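Local coordinates for beta-L-arabinobiosidase (Bacteroides thetaiotaomicron, PDB 5MQR), which hydrolyses glycosidic bonds, probably acting on arabinose-containing side chains of plant pectin as a beta-L-arabinobiosidase, with sialidase-like and six-hairpin glycosidase domains, at residues Y982-E996 and W1005-S1019. Residues are numbered along the deposited sequence; the frame is centred on the assembly and turned at random.
Sequences YVESQYHRGRPYIGE and WLKGDQERSRYYNHS
Ile-994 and Gly-995 run beside the 3-10 turn and type II turn at 1011-1016, where Tyr-1016 N donates to Ile-994 O at 2.9 Å and Gly-995 CA points a C-H at Ser-1013 O. Between the segments lies the indole of Trp-1005. Tyr-993 turns its ring edge to one face, CE1 coming within 3.6 Å of Trp-1005 CG, while the backbone of Gly-995, which has no side chain, lies close against the same face farther along, its C 3.3 Å from Trp-1005 CZ3. Trp-1005 NE1 divides its proton weakly between Ser-985 O and Tyr-987 O, in two bent bonds (124° and 127°), and Ile-994 CD1 meets CH2. Tyr-993 OH rests on Ser-1013 CB at 3.2 Å, accepting from one water and donating to another; both waters donate to Gly-1008 O.

Glu-996 crosses Tyr-1016, its CG centred over the ring face at 3.7 Å from the centroid. The chain, extended beyond CG, carries the carboxylate on to Arg-1012, which grips it side-on: NE meets OE2 and NH2 meets OE1, both on syn lone pairs, with the planes only 8° apart. Ser-1013 OG adds a third bond, to Glu-996 OE2 at 2.7 Å from the anti side; together the three fix the carboxylate's rotation. Asp-1009 plays the matching part nearer the solvent, its two oxygens held by Arg-989 NE and NH2, while His-988 NE2 reaches OD1 at 3.0 Å from the other face of the carboxylate.

Arg-991 and Tyr-1015, one from each segment, share Glu-637, just beyond helix 627-636. A two-stranded hairpin with a type I' turn, following helix 972-985, is thus clasped by the long loop before helix 1022-1029, within the helical MGH1-like glycoside hydrolase domain.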
loop_
_atom_site.group_PDB
_atom_site.type_symbol
_atom_site.label_atom_id
_atom_site.label_comp_id
_atom_site.label_asym_id
_atom_site.label_seq_id
_atom_site.Cartn_x
_atom_site.Cartn_y
_atom_site.Cartn_z
ATOM N N TYR A 982 2.237 15.980 25.351
ATOM C CA TYR A 982 0.900 16.526 25.160
ATOM C C TYR A 982 -0.125 15.366 25.118
ATOM O O TYR A 982 -1.186 15.412 25.766
ATOM C CB TYR A 982 0.857 17.366 23.883
ATOM C CG TYR A 982 -0.409 18.168 23.624
ATOM C CD1 TYR A 982 -1.349 18.443 24.630
ATOM C CD2 TYR A 982 -0.650 18.686 22.367
ATOM C CE1 TYR A 982 -2.489 19.189 24.369
ATOM C CE2 TYR A 982 -1.779 19.442 22.099
ATOM C CZ TYR A 982 -2.701 19.684 23.098
ATOM O OH TYR A 982 -3.819 20.435 22.807
ATOM N N VAL A 983 0.236 14.303 24.424
ATOM C CA VAL A 983 -0.589 13.079 24.415
ATOM C C VAL A 983 -0.763 12.469 25.810
ATOM O O VAL A 983 -1.881 12.286 26.261
ATOM C CB VAL A 983 -0.050 12.023 23.408
ATOM C CG1 VAL A 983 -0.798 10.695 23.554
ATOM C CG2 VAL A 983 -0.191 12.527 21.969
ATOM N N GLU A 984 0.336 12.207 26.505
ATOM C CA GLU A 984 0.279 11.603 27.826
ATOM C C GLU A 984 -0.470 12.467 28.830
ATOM O O GLU A 984 -1.084 11.936 29.755
ATOM C CB GLU A 984 1.689 11.335 28.367
ATOM C CG GLU A 984 2.407 10.189 27.652
ATOM C CD GLU A 984 3.828 9.946 28.135
ATOM O OE1 GLU A 984 4.392 10.795 28.856
ATOM O OE2 GLU A 984 4.382 8.884 27.773
ATOM N N SER A 985 -0.404 13.780 28.665
ATOM C CA SER A 985 -1.101 14.681 29.570
ATOM C C SER A 985 -2.629 14.624 29.429
ATOM O O SER A 985 -3.312 14.975 30.357
ATOM C CB SER A 985 -0.637 16.142 29.392
ATOM O OG SER A 985 -1.201 16.749 28.226
ATOM N N GLN A 986 -3.134 14.173 28.277
ATOM C CA GLN A 986 -4.562 14.195 27.971
ATOM C C GLN A 986 -5.277 12.916 28.441
ATOM O O GLN A 986 -5.970 12.251 27.679
ATOM C CB GLN A 986 -4.791 14.472 26.484
ATOM C CG GLN A 986 -4.482 15.920 26.096
ATOM C CD GLN A 986 -4.515 16.141 24.589
ATOM O OE1 GLN A 986 -5.497 16.652 24.051
ATOM N NE2 GLN A 986 -3.439 15.757 23.898
ATOM N N TYR A 987 -5.093 12.601 29.724
ATOM C CA TYR A 987 -5.737 11.484 30.376
ATOM C C TYR A 987 -6.114 11.926 31.776
ATOM O O TYR A 987 -5.455 12.808 32.363
ATOM C CB TYR A 987 -4.826 10.254 30.430
ATOM C CG TYR A 987 -4.641 9.611 29.086
ATOM C CD1 TYR A 987 -3.633 10.029 28.228
ATOM C CD2 TYR A 987 -5.476 8.583 28.673
ATOM C CE1 TYR A 987 -3.475 9.456 26.978
ATOM C CE2 TYR A 987 -5.321 7.990 27.417
ATOM C CZ TYR A 987 -4.313 8.435 26.576
ATOM O OH TYR A 987 -4.133 7.850 25.337
ATOM N N HIS A 988 -7.191 11.335 32.269
ATOM C CA HIS A 988 -7.773 11.658 33.561
ATOM C C HIS A 988 -8.534 10.406 33.981
ATOM O O HIS A 988 -9.347 9.901 33.215
ATOM C CB HIS A 988 -8.711 12.869 33.414
ATOM C CG HIS A 988 -9.354 13.315 34.683
ATOM N ND1 HIS A 988 -8.673 14.020 35.653
ATOM C CD2 HIS A 988 -10.628 13.197 35.132
ATOM C CE1 HIS A 988 -9.496 14.304 36.650
ATOM N NE2 HIS A 988 -10.693 13.830 36.350
ATOM N N ARG A 989 -8.224 9.883 35.162
ATOM C CA ARG A 989 -8.857 8.664 35.687
ATOM C C ARG A 989 -8.714 7.485 34.718
ATOM O O ARG A 989 -9.591 6.610 34.658
ATOM C CB ARG A 989 -10.349 8.920 36.055
ATOM C CG ARG A 989 -10.514 9.878 37.221
ATOM C CD ARG A 989 -11.973 10.144 37.593
ATOM N NE ARG A 989 -12.060 10.928 38.822
ATOM C CZ ARG A 989 -11.891 10.450 40.055
ATOM N NH1 ARG A 989 -11.652 9.159 40.271
ATOM N NH2 ARG A 989 -11.965 11.270 41.094
ATOM N N GLY A 990 -7.606 7.468 33.984
ATOM C CA GLY A 990 -7.304 6.418 33.039
ATOM C C GLY A 990 -7.907 6.511 31.653
ATOM O O GLY A 990 -7.708 5.606 30.838
ATOM N N ARG A 991 -8.614 7.597 31.365
ATOM C CA ARG A 991 -9.335 7.748 30.107
ATOM C C ARG A 991 -8.904 9.024 29.435
ATOM O O ARG A 991 -8.550 9.968 30.113
ATOM C CB ARG A 991 -10.829 7.845 30.358
ATOM C CG ARG A 991 -11.408 6.655 31.086
ATOM C CD ARG A 991 -12.916 6.756 31.198
ATOM N NE ARG A 991 -13.345 7.766 32.172
ATOM C CZ ARG A 991 -13.479 7.557 33.474
ATOM N NH1 ARG A 991 -13.190 6.375 34.029
ATOM N NH2 ARG A 991 -13.900 8.545 34.243
ATOM N N PRO A 992 -8.948 9.062 28.101
ATOM C CA PRO A 992 -8.613 10.302 27.412
ATOM C C PRO A 992 -9.467 11.450 27.924
ATOM O O PRO A 992 -10.648 11.255 28.271
ATOM C CB PRO A 992 -8.931 10.025 25.946
ATOM C CG PRO A 992 -9.068 8.539 25.811
ATOM C CD PRO A 992 -9.257 7.952 27.173
ATOM N N TYR A 993 -8.838 12.623 27.999
ATOM C CA TYR A 993 -9.398 13.767 28.667
ATOM C C TYR A 993 -8.705 15.036 28.179
ATOM O O TYR A 993 -7.478 15.096 28.143
ATOM C CB TYR A 993 -9.217 13.608 30.162
ATOM C CG TYR A 993 -9.844 14.707 30.980
ATOM C CD1 TYR A 993 -9.159 15.884 31.220
ATOM C CD2 TYR A 993 -11.114 14.556 31.554
ATOM C CE1 TYR A 993 -9.713 16.901 31.992
ATOM C CE2 TYR A 993 -11.687 15.577 32.324
ATOM C CZ TYR A 993 -10.977 16.759 32.522
ATOM O OH TYR A 993 -11.464 17.805 33.286
ATOM N N ILE A 994 -9.503 16.021 27.784
ATOM C CA ILE A 994 -8.998 17.342 27.432
ATOM C C ILE A 994 -9.777 18.327 28.302
ATOM O O ILE A 994 -11.010 18.493 28.162
ATOM C CB ILE A 994 -9.078 17.678 25.921
ATOM C CG1 ILE A 994 -8.500 19.072 25.616
ATOM C CG2 ILE A 994 -10.496 17.622 25.377
ATOM C CD1 ILE A 994 -7.046 19.253 26.012
ATOM N N GLY A 995 -9.038 18.931 29.229
ATOM C CA GLY A 995 -9.548 19.923 30.165
ATOM C C GLY A 995 -8.932 21.287 29.927
ATOM O O GLY A 995 -8.405 21.572 28.846
ATOM N N GLU A 996 -8.990 22.120 30.956
ATOM C CA GLU A 996 -8.612 23.512 30.828
ATOM C C GLU A 996 -7.113 23.739 30.964
ATOM O O GLU A 996 -6.496 24.349 30.094
ATOM C CB GLU A 996 -9.405 24.356 31.817
ATOM C CG GLU A 996 -10.905 24.298 31.569
ATOM C CD GLU A 996 -11.678 25.122 32.575
ATOM O OE1 GLU A 996 -11.464 26.372 32.662
ATOM O OE2 GLU A 996 -12.488 24.493 33.290
ATOM N N TRP A 1005 -5.010 17.576 36.309
ATOM C CA TRP A 1005 -5.903 18.551 35.669
ATOM C C TRP A 1005 -6.517 19.401 36.776
ATOM O O TRP A 1005 -7.157 18.887 37.682
ATOM C CB TRP A 1005 -6.967 17.861 34.820
ATOM C CG TRP A 1005 -6.429 17.342 33.521
ATOM C CD1 TRP A 1005 -6.061 16.074 33.238
ATOM C CD2 TRP A 1005 -6.198 18.103 32.324
ATOM N NE1 TRP A 1005 -5.616 15.989 31.958
ATOM C CE2 TRP A 1005 -5.673 17.227 31.377
ATOM C CE3 TRP A 1005 -6.358 19.449 31.982
ATOM C CZ2 TRP A 1005 -5.352 17.633 30.083
ATOM C CZ3 TRP A 1005 -6.012 19.853 30.714
ATOM C CH2 TRP A 1005 -5.518 18.949 29.777
ATOM N N LEU A 1006 -6.275 20.701 36.710
ATOM C CA LEU A 1006 -6.444 21.558 37.888
ATOM C C LEU A 1006 -7.874 21.944 38.295
ATOM O O LEU A 1006 -8.048 22.500 39.362
ATOM C CB LEU A 1006 -5.558 22.794 37.769
ATOM C CG LEU A 1006 -4.066 22.457 37.904
ATOM C CD1 LEU A 1006 -3.188 23.497 37.205
ATOM C CD2 LEU A 1006 -3.703 22.295 39.372
ATOM N N LYS A 1007 -8.883 21.647 37.495
ATOM C CA LYS A 1007 -10.270 21.676 37.997
ATOM C C LYS A 1007 -10.754 20.320 38.522
ATOM O O LYS A 1007 -11.932 20.166 38.826
ATOM C CB LYS A 1007 -11.226 22.160 36.916
ATOM C CG LYS A 1007 -10.894 23.546 36.394
ATOM C CD LYS A 1007 -11.216 24.624 37.400
ATOM C CE LYS A 1007 -11.026 25.988 36.765
ATOM N NZ LYS A 1007 -11.507 27.058 37.649
ATOM N N GLY A 1008 -9.869 19.335 38.656
ATOM C CA GLY A 1008 -10.301 18.027 39.151
ATOM C C GLY A 1008 -11.442 17.406 38.346
ATOM O O GLY A 1008 -11.396 17.333 37.114
ATOM N N ASP A 1009 -12.484 16.985 39.052
ATOM C CA ASP A 1009 -13.633 16.330 38.410
ATOM C C ASP A 1009 -14.769 17.304 38.042
ATOM O O ASP A 1009 -15.835 16.850 37.697
ATOM C CB ASP A 1009 -14.179 15.233 39.321
ATOM C CG ASP A 1009 -13.170 14.165 39.589
ATOM O OD1 ASP A 1009 -12.567 13.684 38.629
ATOM O OD2 ASP A 1009 -12.988 13.782 40.760
ATOM N N GLN A 1010 -14.530 18.618 38.104
ATOM C CA GLN A 1010 -15.572 19.604 37.779
ATOM C C GLN A 1010 -16.014 19.467 36.313
ATOM O O GLN A 1010 -15.203 19.307 35.396
ATOM C CB GLN A 1010 -15.102 21.034 38.043
ATOM C CG GLN A 1010 -14.814 21.364 39.495
ATOM C CD GLN A 1010 -14.166 22.736 39.680
ATOM O OE1 GLN A 1010 -14.606 23.719 39.103
ATOM N NE2 GLN A 1010 -13.136 22.801 40.508
ATOM N N GLU A 1011 -17.319 19.553 36.121
ATOM C CA GLU A 1011 -17.938 19.319 34.822
ATOM C C GLU A 1011 -17.475 20.282 33.736
ATOM O O GLU A 1011 -17.311 19.886 32.583
ATOM C CB GLU A 1011 -19.464 19.387 34.939
ATOM C CG GLU A 1011 -20.147 18.939 33.660
ATOM C CD GLU A 1011 -21.648 18.970 33.706
ATOM O OE1 GLU A 1011 -22.252 19.189 34.783
ATOM O OE2 GLU A 1011 -22.221 18.771 32.613
ATOM N N ARG A 1012 -17.317 21.537 34.100
ATOM C CA ARG A 1012 -16.905 22.576 33.149
ATOM C C ARG A 1012 -15.694 22.232 32.250
ATOM O O ARG A 1012 -15.648 22.647 31.081
ATOM C CB ARG A 1012 -16.605 23.879 33.884
ATOM C CG ARG A 1012 -15.498 23.784 34.930
ATOM C CD ARG A 1012 -15.291 25.137 35.618
ATOM N NE ARG A 1012 -14.331 25.968 34.898
ATOM C CZ ARG A 1012 -14.065 27.239 35.182
ATOM N NH1 ARG A 1012 -14.704 27.890 36.164
ATOM N NH2 ARG A 1012 -13.138 27.875 34.481
ATOM N N SER A 1013 -14.711 21.520 32.808
ATOM C CA SER A 1013 -13.478 21.223 32.082
ATOM C C SER A 1013 -13.627 20.119 31.042
ATOM O O SER A 1013 -12.795 20.014 30.140
ATOM C CB SER A 1013 -12.373 20.813 33.040
ATOM O OG SER A 1013 -11.970 21.916 33.787
ATOM N N ARG A 1014 -14.643 19.278 31.195
ATOM C CA ARG A 1014 -14.769 18.090 30.360
ATOM C C ARG A 1014 -14.949 18.474 28.906
ATOM O O ARG A 1014 -15.816 19.291 28.597
ATOM C CB ARG A 1014 -15.937 17.220 30.816
ATOM C CG ARG A 1014 -15.725 16.576 32.164
ATOM C CD ARG A 1014 -16.942 15.787 32.598
ATOM N NE ARG A 1014 -17.198 14.662 31.694
ATOM C CZ ARG A 1014 -18.290 13.894 31.729
ATOM N NH1 ARG A 1014 -19.237 14.110 32.651
ATOM N NH2 ARG A 1014 -18.429 12.893 30.853
ATOM N N TYR A 1015 -14.122 17.890 28.041
ATOM C CA TYR A 1015 -14.192 18.092 26.587
ATOM C C TYR A 1015 -13.921 19.544 26.177
ATOM O O TYR A 1015 -14.513 20.029 25.218
ATOM C CB TYR A 1015 -15.559 17.624 26.022
ATOM C CG TYR A 1015 -16.030 16.297 26.601
ATOM C CD1 TYR A 1015 -15.262 15.132 26.460
ATOM C CD2 TYR A 1015 -17.221 16.208 27.299
ATOM C CE1 TYR A 1015 -15.664 13.927 27.008
ATOM C CE2 TYR A 1015 -17.636 14.995 27.843
ATOM C CZ TYR A 1015 -16.847 13.864 27.699
ATOM O OH TYR A 1015 -17.286 12.683 28.244
ATOM N N TYR A 1016 -13.013 20.227 26.875
ATOM C CA TYR A 1016 -12.723 21.621 26.585
ATOM C C TYR A 1016 -12.156 21.802 25.163
ATOM O O TYR A 1016 -11.300 21.052 24.700
ATOM C CB TYR A 1016 -11.757 22.165 27.638
ATOM C CG TYR A 1016 -11.721 23.664 27.822
ATOM C CD1 TYR A 1016 -12.906 24.418 27.970
ATOM C CD2 TYR A 1016 -10.504 24.341 27.915
ATOM C CE1 TYR A 1016 -12.860 25.778 28.150
ATOM C CE2 TYR A 1016 -10.469 25.698 28.130
ATOM C CZ TYR A 1016 -11.651 26.412 28.228
ATOM O OH TYR A 1016 -11.616 27.777 28.417
ATOM N N ASN A 1017 -12.651 22.817 24.485
ATOM C CA ASN A 1017 -12.301 23.089 23.105
ATOM C C ASN A 1017 -11.665 24.469 23.010
ATOM O O ASN A 1017 -12.334 25.458 22.721
ATOM C CB ASN A 1017 -13.552 22.993 22.232
ATOM C CG ASN A 1017 -13.247 23.225 20.769
ATOM O OD1 ASN A 1017 -12.115 22.965 20.311
ATOM N ND2 ASN A 1017 -14.228 23.754 20.030
ATOM N N HIS A 1018 -10.360 24.486 23.244
ATOM C CA HIS A 1018 -9.610 25.686 23.534
ATOM C C HIS A 1018 -8.168 25.513 23.072
ATOM O O HIS A 1018 -7.253 26.118 23.606
ATOM C CB HIS A 1018 -9.673 25.853 25.058
ATOM C CG HIS A 1018 -9.235 27.173 25.580
ATOM N ND1 HIS A 1018 -8.191 27.292 26.470
ATOM C CD2 HIS A 1018 -9.754 28.417 25.439
ATOM C CE1 HIS A 1018 -8.057 28.558 26.825
ATOM N NE2 HIS A 1018 -8.986 29.263 26.210
ATOM N N SER A 1019 -7.976 24.709 22.040
ATOM C CA SER A 1019 -6.649 24.290 21.615
ATOM C C SER A 1019 -6.776 23.515 20.326
ATOM O O SER A 1019 -7.877 23.130 19.912
ATOM C CB SER A 1019 -5.993 23.356 22.661
ATOM O OG SER A 1019 -6.733 22.136 22.802
HETATM O O HOH W 1 -5.730 14.714 36.285
HETATM O O HOH W 2 -10.053 19.235 35.218
HETATM O O HOH W 3 -13.369 17.391 35.062
HETATM O O HOH W 4 -12.566 15.610 28.935
HETATM O O HOH W 5 -9.140 21.536 33.879
HETATM O O HOH W 6 -6.502 25.239 27.305
#